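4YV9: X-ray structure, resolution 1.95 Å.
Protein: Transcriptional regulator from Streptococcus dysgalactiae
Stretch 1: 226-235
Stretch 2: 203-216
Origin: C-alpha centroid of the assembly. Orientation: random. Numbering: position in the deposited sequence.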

# COMPACT_ATOMS: atom_id res chain seq x y z
N VAL B 226 -12.18 -5.62 11.90
CA VAL B 226 -13.36 -6.23 11.30
C VAL B 226 -13.32 -7.75 11.51
O VAL B 226 -14.32 -8.36 11.87
CB VAL B 226 -13.46 -5.89 9.80
CG1 VAL B 226 -14.51 -6.74 9.10
CG2 VAL B 226 -13.78 -4.39 9.62
N PHE B 227 -12.14 -8.34 11.31
CA PHE B 227 -11.97 -9.78 11.53
C PHE B 227 -12.21 -10.17 12.99
O PHE B 227 -12.74 -11.25 13.26
CB PHE B 227 -10.58 -10.22 11.07
CG PHE B 227 -10.36 -11.70 11.11
CD1 PHE B 227 -11.22 -12.58 10.47
CD2 PHE B 227 -9.27 -12.23 11.78
CE1 PHE B 227 -11.02 -13.94 10.51
CE2 PHE B 227 -9.06 -13.60 11.82
CZ PHE B 227 -9.93 -14.45 11.18
N LEU B 228 -11.83 -9.31 13.93
CA LEU B 228 -12.15 -9.57 15.34
C LEU B 228 -13.66 -9.71 15.49
O LEU B 228 -14.15 -10.59 16.20
CB LEU B 228 -11.64 -8.43 16.23
CG LEU B 228 -11.95 -8.52 17.72
CD1 LEU B 228 -11.38 -9.79 18.31
CD2 LEU B 228 -11.36 -7.29 18.40
N TYR B 229 -14.41 -8.85 14.80
CA TYR B 229 -15.86 -8.85 14.94
C TYR B 229 -16.46 -10.08 14.28
O TYR B 229 -17.25 -10.78 14.88
CB TYR B 229 -16.46 -7.59 14.33
CG TYR B 229 -17.96 -7.50 14.57
CD1 TYR B 229 -18.85 -8.15 13.72
CD2 TYR B 229 -18.47 -6.78 15.63
CE1 TYR B 229 -20.21 -8.08 13.92
CE2 TYR B 229 -19.83 -6.70 15.84
CZ TYR B 229 -20.69 -7.35 14.98
OH TYR B 229 -22.05 -7.29 15.19
N VAL B 230 -16.04 -10.34 13.05
CA VAL B 230 -16.65 -11.35 12.20
C VAL B 230 -16.36 -12.75 12.72
O VAL B 230 -17.24 -13.62 12.74
CB VAL B 230 -16.14 -11.20 10.75
CG1 VAL B 230 -16.53 -12.40 9.90
CG2 VAL B 230 -16.65 -9.88 10.14
N HIS B 231 -15.12 -12.96 13.13
CA HIS B 231 -14.72 -14.23 13.72
C HIS B 231 -15.46 -14.45 15.05
O HIS B 231 -15.89 -15.56 15.35
CB HIS B 231 -13.20 -14.25 13.93
CG HIS B 231 -12.67 -15.58 14.35
ND1 HIS B 231 -11.46 -15.73 14.99
CD2 HIS B 231 -13.17 -16.83 14.21
CE1 HIS B 231 -11.24 -17.01 15.24
NE2 HIS B 231 -12.27 -17.70 14.78
N GLY B 232 -15.63 -13.38 15.83
CA GLY B 232 -16.41 -13.47 17.05
C GLY B 232 -17.82 -13.90 16.72
O GLY B 232 -18.43 -14.70 17.44
N TYR B 233 -18.34 -13.37 15.61
CA TYR B 233 -19.67 -13.70 15.13
C TYR B 233 -19.76 -15.18 14.75
O TYR B 233 -20.74 -15.86 15.06
CB TYR B 233 -20.02 -12.79 13.94
CG TYR B 233 -21.33 -13.07 13.24
CD1 TYR B 233 -22.51 -13.27 13.95
CD2 TYR B 233 -21.39 -13.10 11.85
CE1 TYR B 233 -23.71 -13.51 13.29
CE2 TYR B 233 -22.58 -13.33 11.18
CZ TYR B 233 -23.73 -13.54 11.91
OH TYR B 233 -24.91 -13.78 11.24
N TYR B 234 -18.72 -15.67 14.10
CA TYR B 234 -18.59 -17.09 13.80
C TYR B 234 -18.56 -17.92 15.08
O TYR B 234 -19.19 -18.97 15.16
CB TYR B 234 -17.34 -17.35 12.96
CG TYR B 234 -16.88 -18.79 12.91
CD1 TYR B 234 -17.45 -19.68 12.02
CD2 TYR B 234 -15.87 -19.25 13.74
CE1 TYR B 234 -17.04 -20.98 11.95
CE2 TYR B 234 -15.44 -20.56 13.68
CZ TYR B 234 -16.02 -21.42 12.79
OH TYR B 234 -15.61 -22.73 12.72
N LYS B 235 -17.81 -17.44 16.07
CA LYS B 235 -17.70 -18.13 17.35
C LYS B 235 -19.05 -18.19 18.05
O LYS B 235 -19.43 -19.22 18.62
CB LYS B 235 -16.68 -17.43 18.26
CG LYS B 235 -15.24 -17.54 17.81
CD LYS B 235 -14.32 -16.89 18.83
CE LYS B 235 -12.96 -16.58 18.23
NZ LYS B 235 -12.05 -15.95 19.23
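Stretch 2 203-216: HSHYLIEKIEFLLR

Stretch 2 packs against stretch 1 as one helix against another, running roughly antiparallel, in a contact made by three aromatic rings of stretch 1 resting on aliphatic side chains of stretch 2, with no hydrogen bond between them. Stretch 2 is helical from His-203, in a helix that begins earlier in the chain, and Arg-216, with psi 137°, no longer has helical angles. Regular i to i+4 hydrogen bonds run along the helix, from Leu-207 N to His-203 O at 3.0 Å through Leu-215 N to Ile-211 O at 3.0 Å; the bonds donated by Arg-216 N, to Glu-212 O at 3.2 Å and to Phe-213 O at 3.3 Å, are weak.

The N-to-C directions of the two helices differ by 150°, with a signed crossing angle of -150°, and their axes come no closer than 11.6 Å. This wide spacing leaves room for rings between the backbones. Because the directions are opposed, the pairs run in reverse order: Tyr-234 CA lies 7.7 Å from Ser-204 CA, His-231 CA lies 7.3 Å from Ile-208 CA, and Phe-227 CA lies 8.2 Å from Ile-211 CA.

Phe-227, with chi1 near 180° (t), fills a hole formed by Ile-208, Ile-211, Glu-212 and Leu-215. Ile-211 CG2 sits over one face of its ring, 3.6 Å from the centroid and 7° off the normal, an almost axial CH-pi contact. Around the same ring, Phe-227 CZ is 4.0 Å from Ile-208 CG2, CD2 of Phe-227 is 4.0 Å from Leu-215 CD1, and Phe-227 CE2 meets the aliphatic CG of Glu-212 at 3.8 Å.

Ile-208 links all three rings. While its CG2 touches Phe-227, the same methyl lies over one face of the His-231 imidazole, 4.2 Å from the ring centroid. Its CD1 reaches 3.7 Å from His-231 CD2 and covers a face of Tyr-234, 3.6 Å from that centroid and 16° off the normal. The CA-to-CB bond of His-231 points sideways, but with chi1 in t the end of the side chain comes nearer to stretch 2.

At the end of the contact nearest the start of stretch 2, Tyr-234 CE1 packs against Ser-204 CB at 3.6 Å. The contact is made by the methylene carbon of Ser-204; its hydroxyl is hydrogen-bonded elsewhere in the structure. Together the two stretches bury 391 Å², with Phe-227 contributing the largest share of any residue.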

# COMPACT_ATOMS: atom_id res chain seq x y z
N HIS B 203 -16.72 -23.66 5.00
CA HIS B 203 -16.17 -22.55 4.26
C HIS B 203 -15.63 -21.49 5.20
O HIS B 203 -14.56 -20.93 4.97
CB HIS B 203 -17.22 -21.97 3.33
CG HIS B 203 -17.65 -22.91 2.24
ND1 HIS B 203 -18.53 -22.55 1.25
CD2 HIS B 203 -17.29 -24.19 1.99
CE1 HIS B 203 -18.71 -23.58 0.44
NE2 HIS B 203 -17.97 -24.58 0.87
N SER B 204 -16.37 -21.24 6.28
CA SER B 204 -15.95 -20.27 7.29
C SER B 204 -14.58 -20.64 7.86
O SER B 204 -13.69 -19.80 7.95
CB SER B 204 -16.98 -20.18 8.42
OG SER B 204 -18.23 -19.78 7.91
N HIS B 205 -14.42 -21.90 8.25
CA HIS B 205 -13.18 -22.38 8.84
C HIS B 205 -11.99 -22.20 7.89
O HIS B 205 -10.96 -21.67 8.30
CB HIS B 205 -13.30 -23.85 9.23
CG HIS B 205 -12.07 -24.40 9.88
ND1 HIS B 205 -11.04 -24.96 9.16
CD2 HIS B 205 -11.69 -24.44 11.18
CE1 HIS B 205 -10.08 -25.34 9.99
NE2 HIS B 205 -10.45 -25.03 11.22
N TYR B 206 -12.15 -22.64 6.65
CA TYR B 206 -11.14 -22.37 5.61
C TYR B 206 -10.76 -20.89 5.54
O TYR B 206 -9.58 -20.55 5.54
CB TYR B 206 -11.64 -22.85 4.24
CG TYR B 206 -10.75 -22.43 3.07
CD1 TYR B 206 -10.91 -21.19 2.46
CD2 TYR B 206 -9.77 -23.28 2.57
CE1 TYR B 206 -10.10 -20.80 1.39
CE2 TYR B 206 -8.96 -22.91 1.50
CZ TYR B 206 -9.13 -21.66 0.92
OH TYR B 206 -8.34 -21.26 -0.14
N LEU B 207 -11.76 -20.00 5.49
CA LEU B 207 -11.51 -18.58 5.28
C LEU B 207 -10.80 -17.92 6.46
O LEU B 207 -9.96 -17.04 6.29
CB LEU B 207 -12.83 -17.84 5.00
CG LEU B 207 -13.38 -18.07 3.60
CD1 LEU B 207 -14.83 -17.62 3.49
CD2 LEU B 207 -12.49 -17.37 2.59
N ILE B 208 -11.17 -18.35 7.66
CA ILE B 208 -10.56 -17.88 8.89
C ILE B 208 -9.07 -18.20 8.91
O ILE B 208 -8.24 -17.34 9.22
CB ILE B 208 -11.27 -18.52 10.11
CG1 ILE B 208 -12.62 -17.84 10.33
CG2 ILE B 208 -10.40 -18.45 11.35
CD1 ILE B 208 -13.61 -18.72 11.11
N GLU B 209 -8.73 -19.43 8.55
CA GLU B 209 -7.33 -19.84 8.45
C GLU B 209 -6.56 -18.99 7.41
O GLU B 209 -5.47 -18.52 7.68
CB GLU B 209 -7.23 -21.33 8.13
CG GLU B 209 -5.83 -21.86 7.98
CD GLU B 209 -5.31 -21.76 6.56
OE1 GLU B 209 -6.13 -21.55 5.63
OE2 GLU B 209 -4.09 -21.89 6.37
N LYS B 210 -7.15 -18.81 6.22
CA LYS B 210 -6.54 -17.96 5.19
C LYS B 210 -6.38 -16.52 5.65
O LYS B 210 -5.33 -15.91 5.44
CB LYS B 210 -7.37 -17.98 3.90
CG LYS B 210 -7.59 -19.35 3.29
CD LYS B 210 -6.28 -20.03 2.92
CE LYS B 210 -5.52 -19.30 1.84
NZ LYS B 210 -4.25 -20.06 1.51
N ILE B 211 -7.41 -15.95 6.26
CA ILE B 211 -7.35 -14.56 6.70
C ILE B 211 -6.27 -14.39 7.77
O ILE B 211 -5.52 -13.43 7.75
CB ILE B 211 -8.71 -14.07 7.23
CG1 ILE B 211 -9.69 -13.90 6.06
CG2 ILE B 211 -8.56 -12.74 7.95
CD1 ILE B 211 -11.19 -13.92 6.48
N GLU B 212 -6.17 -15.35 8.69
CA GLU B 212 -5.14 -15.28 9.71
C GLU B 212 -3.76 -15.28 9.07
O GLU B 212 -2.86 -14.55 9.51
CB GLU B 212 -5.26 -16.45 10.69
CG GLU B 212 -6.46 -16.35 11.59
CD GLU B 212 -6.67 -17.61 12.42
OE1 GLU B 212 -6.08 -18.66 12.10
OE2 GLU B 212 -7.44 -17.53 13.41
N PHE B 213 -3.60 -16.09 8.03
CA PHE B 213 -2.32 -16.17 7.33
C PHE B 213 -2.02 -14.85 6.61
O PHE B 213 -0.89 -14.37 6.66
CB PHE B 213 -2.32 -17.32 6.33
CG PHE B 213 -1.03 -17.46 5.59
CD1 PHE B 213 0.14 -17.78 6.26
CD2 PHE B 213 -0.97 -17.23 4.23
CE1 PHE B 213 1.34 -17.89 5.58
CE2 PHE B 213 0.23 -17.35 3.54
CZ PHE B 213 1.38 -17.68 4.22
N LEU B 214 -3.03 -14.27 5.97
CA LEU B 214 -2.86 -13.02 5.23
C LEU B 214 -2.56 -11.85 6.15
O LEU B 214 -1.93 -10.87 5.74
CB LEU B 214 -4.12 -12.70 4.41
CG LEU B 214 -4.50 -13.57 3.21
CD1 LEU B 214 -5.91 -13.19 2.77
CD2 LEU B 214 -3.52 -13.43 2.05
N LEU B 215 -2.99 -11.93 7.41
CA LEU B 215 -2.78 -10.82 8.34
C LEU B 215 -1.47 -10.92 9.13
O LEU B 215 -1.06 -9.95 9.76
CB LEU B 215 -3.94 -10.70 9.32
CG LEU B 215 -5.23 -10.13 8.78
CD1 LEU B 215 -6.36 -10.37 9.78
CD2 LEU B 215 -5.07 -8.61 8.47
N ARG B 216 -0.81 -12.07 9.06
CA ARG B 216 0.45 -12.30 9.76
C ARG B 216 1.56 -11.33 9.34
O ARG B 216 1.75 -11.05 8.17
CB ARG B 216 0.90 -13.75 9.51
CG ARG B 216 1.91 -14.29 10.50
CD ARG B 216 1.84 -15.82 10.62
NE ARG B 216 0.61 -16.26 11.29
CZ ARG B 216 -0.33 -17.01 10.73
NH1 ARG B 216 -0.20 -17.43 9.48
NH2 ARG B 216 -1.41 -17.36 11.42